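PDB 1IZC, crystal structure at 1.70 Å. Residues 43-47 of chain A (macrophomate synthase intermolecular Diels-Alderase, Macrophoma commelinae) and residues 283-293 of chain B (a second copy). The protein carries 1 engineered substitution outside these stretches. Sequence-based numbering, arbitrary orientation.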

# COMPACT_ATOMS: atom_id res chain seq x y z
N LEU A 43 -8.00 -32.69 9.07
CA LEU A 43 -7.23 -31.45 8.97
C LEU A 43 -7.70 -30.39 9.95
O LEU A 43 -8.88 -30.04 9.97
N MET A 44 -6.78 -29.90 10.77
CA MET A 44 -7.11 -28.86 11.74
C MET A 44 -6.47 -27.56 11.23
O MET A 44 -5.25 -27.49 11.07
N GLY A 45 -7.31 -26.57 10.94
CA GLY A 45 -6.79 -25.32 10.41
C GLY A 45 -7.29 -24.07 11.11
O GLY A 45 -7.92 -24.13 12.17
N VAL A 46 -7.03 -22.93 10.49
CA VAL A 46 -7.40 -21.64 11.05
C VAL A 46 -8.04 -20.77 9.98
O VAL A 46 -7.61 -20.77 8.81
N ALA A 47 -9.10 -20.06 10.37
CA ALA A 47 -9.83 -19.17 9.45
C ALA A 47 -9.12 -17.82 9.52
O ALA A 47 -8.79 -17.34 10.60
N LEU B 283 -2.78 -18.72 20.87
CA LEU B 283 -4.17 -19.12 20.78
C LEU B 283 -4.37 -20.15 19.67
O LEU B 283 -4.98 -21.21 19.89
N VAL B 284 -3.84 -19.85 18.49
CA VAL B 284 -3.99 -20.75 17.36
C VAL B 284 -3.19 -22.04 17.55
O VAL B 284 -3.71 -23.14 17.36
N HIS B 285 -1.93 -21.92 17.97
CA HIS B 285 -1.10 -23.11 18.17
C HIS B 285 -1.72 -24.04 19.21
O HIS B 285 -1.74 -25.26 19.05
N GLY B 286 -2.25 -23.45 20.29
CA GLY B 286 -2.86 -24.25 21.34
C GLY B 286 -4.12 -24.95 20.88
O GLY B 286 -4.36 -26.11 21.24
N SER B 287 -4.93 -24.25 20.08
CA SER B 287 -6.17 -24.84 19.59
C SER B 287 -5.86 -25.99 18.66
O SER B 287 -6.53 -27.03 18.70
N LEU B 288 -4.84 -25.82 17.81
CA LEU B 288 -4.43 -26.88 16.88
C LEU B 288 -3.97 -28.12 17.64
O LEU B 288 -4.36 -29.25 17.32
N ALA B 289 -3.15 -27.90 18.66
CA ALA B 289 -2.63 -29.00 19.46
C ALA B 289 -3.76 -29.78 20.13
O ALA B 289 -3.78 -31.01 20.10
N GLN B 290 -4.70 -29.06 20.74
CA GLN B 290 -5.82 -29.69 21.42
C GLN B 290 -6.67 -30.46 20.43
O GLN B 290 -7.11 -31.59 20.70
N ALA B 291 -6.92 -29.86 19.27
CA ALA B 291 -7.74 -30.51 18.25
C ALA B 291 -7.11 -31.81 17.77
O ALA B 291 -7.78 -32.85 17.73
N ARG B 292 -5.83 -31.76 17.40
CA ARG B 292 -5.15 -32.96 16.92
C ARG B 292 -5.12 -34.04 17.99
O ARG B 292 -5.33 -35.22 17.72
N ALA B 293 -4.86 -33.62 19.23
CA ALA B 293 -4.81 -34.57 20.34
C ALA B 293 -6.15 -35.28 20.51
O ALA B 293 -6.19 -36.48 20.76

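A strand laid against a helix alternates its side chains, so that every second one can point to the helical surface, though the backbone between them may touch it as well; the contact between these two copies of macrophomate synthase is a compact example. Strand 43-47 of chain A runs nearly antiparallel to helix 283-293 of chain B, their axes 8.4 Å apart at closest approach. M44(A) and V46(A) point toward the helix, whereas L43(A) points away and G45(A) has no side chain to offer. From the helix, V284(B) and A291(B) point toward the strand, and R292(B), m, t, t over its first three chi angles, lies sideways.

Apolar packing dominates. M44(A), with chi angles m, m and t, is the most heavily covered residue: its SD lies 3.7 Å from CB of A291(B), its CB 4.0 Å from CD2 of L288(B), and its CG 3.9 Å from CG of R292(B), the aliphatic part of that arginine. V46(A), in the p rotamer, brings CG2 to 4.0 Å from CG2 of V284(B), a t rotamer. L288(B) leaves its backbone sideways, but its m,t conformation carries CD2 to 3.3 Å from the backbone O of M44(A).

Polar groups contribute no hydrogen bond across the contact. S287(B), out of reach of the strand, bonds through OG to L283(B) O at 2.9 Å within the helix, while R292(B) NH2 is satisfied elsewhere in the structure.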

# COMPACT_ATOMS: atom_id res chain seq x y z
CB LEU A 43 -7.31 -30.88 7.56
CG LEU A 43 -6.57 -31.66 6.47
CD1 LEU A 43 -7.18 -33.03 6.32
CD2 LEU A 43 -6.66 -30.90 5.14
CB MET A 44 -6.55 -29.23 13.11
CG MET A 44 -6.97 -30.62 13.59
SD MET A 44 -8.76 -30.81 13.67
CE MET A 44 -8.86 -32.56 14.22
CB VAL A 46 -6.13 -20.94 11.65
CG1 VAL A 46 -5.08 -20.69 10.57
CG2 VAL A 46 -6.52 -19.63 12.34
CB ALA A 47 -11.28 -19.05 9.88
CB LEU B 283 -5.05 -17.90 20.50
CG LEU B 283 -6.53 -18.21 20.27
CD1 LEU B 283 -7.17 -18.65 21.59
CD2 LEU B 283 -7.23 -16.98 19.73
CB VAL B 284 -3.57 -20.05 16.04
CG1 VAL B 284 -3.65 -21.03 14.87
CG2 VAL B 284 -4.51 -18.87 15.77
CB HIS B 285 0.30 -22.70 18.64
CG HIS B 285 1.24 -23.85 18.78
ND1 HIS B 285 1.97 -24.36 17.73
CD2 HIS B 285 1.60 -24.58 19.87
CE1 HIS B 285 2.73 -25.35 18.16
NE2 HIS B 285 2.52 -25.50 19.45
CB SER B 287 -7.02 -23.79 18.87
OG SER B 287 -7.42 -22.77 19.77
CB LEU B 288 -3.28 -26.39 15.99
CG LEU B 288 -3.62 -25.29 14.98
CD1 LEU B 288 -2.31 -24.71 14.41
CD2 LEU B 288 -4.50 -25.85 13.86
CB ALA B 289 -1.66 -28.48 20.53
CB GLN B 290 -6.68 -28.65 22.13
CG GLN B 290 -6.03 -28.06 23.35
CD GLN B 290 -6.83 -26.91 23.92
OE1 GLN B 290 -8.07 -26.93 23.92
NE2 GLN B 290 -6.13 -25.89 24.42
CB ALA B 291 -7.97 -29.55 17.06
CB ARG B 292 -3.72 -32.63 16.48
CG ARG B 292 -3.64 -31.74 15.23
CD ARG B 292 -2.24 -31.74 14.65
NE ARG B 292 -2.10 -30.83 13.51
CZ ARG B 292 -1.51 -29.64 13.58
NH1 ARG B 292 -1.00 -29.22 14.73
NH2 ARG B 292 -1.43 -28.87 12.50
CB ALA B 293 -4.44 -33.84 21.62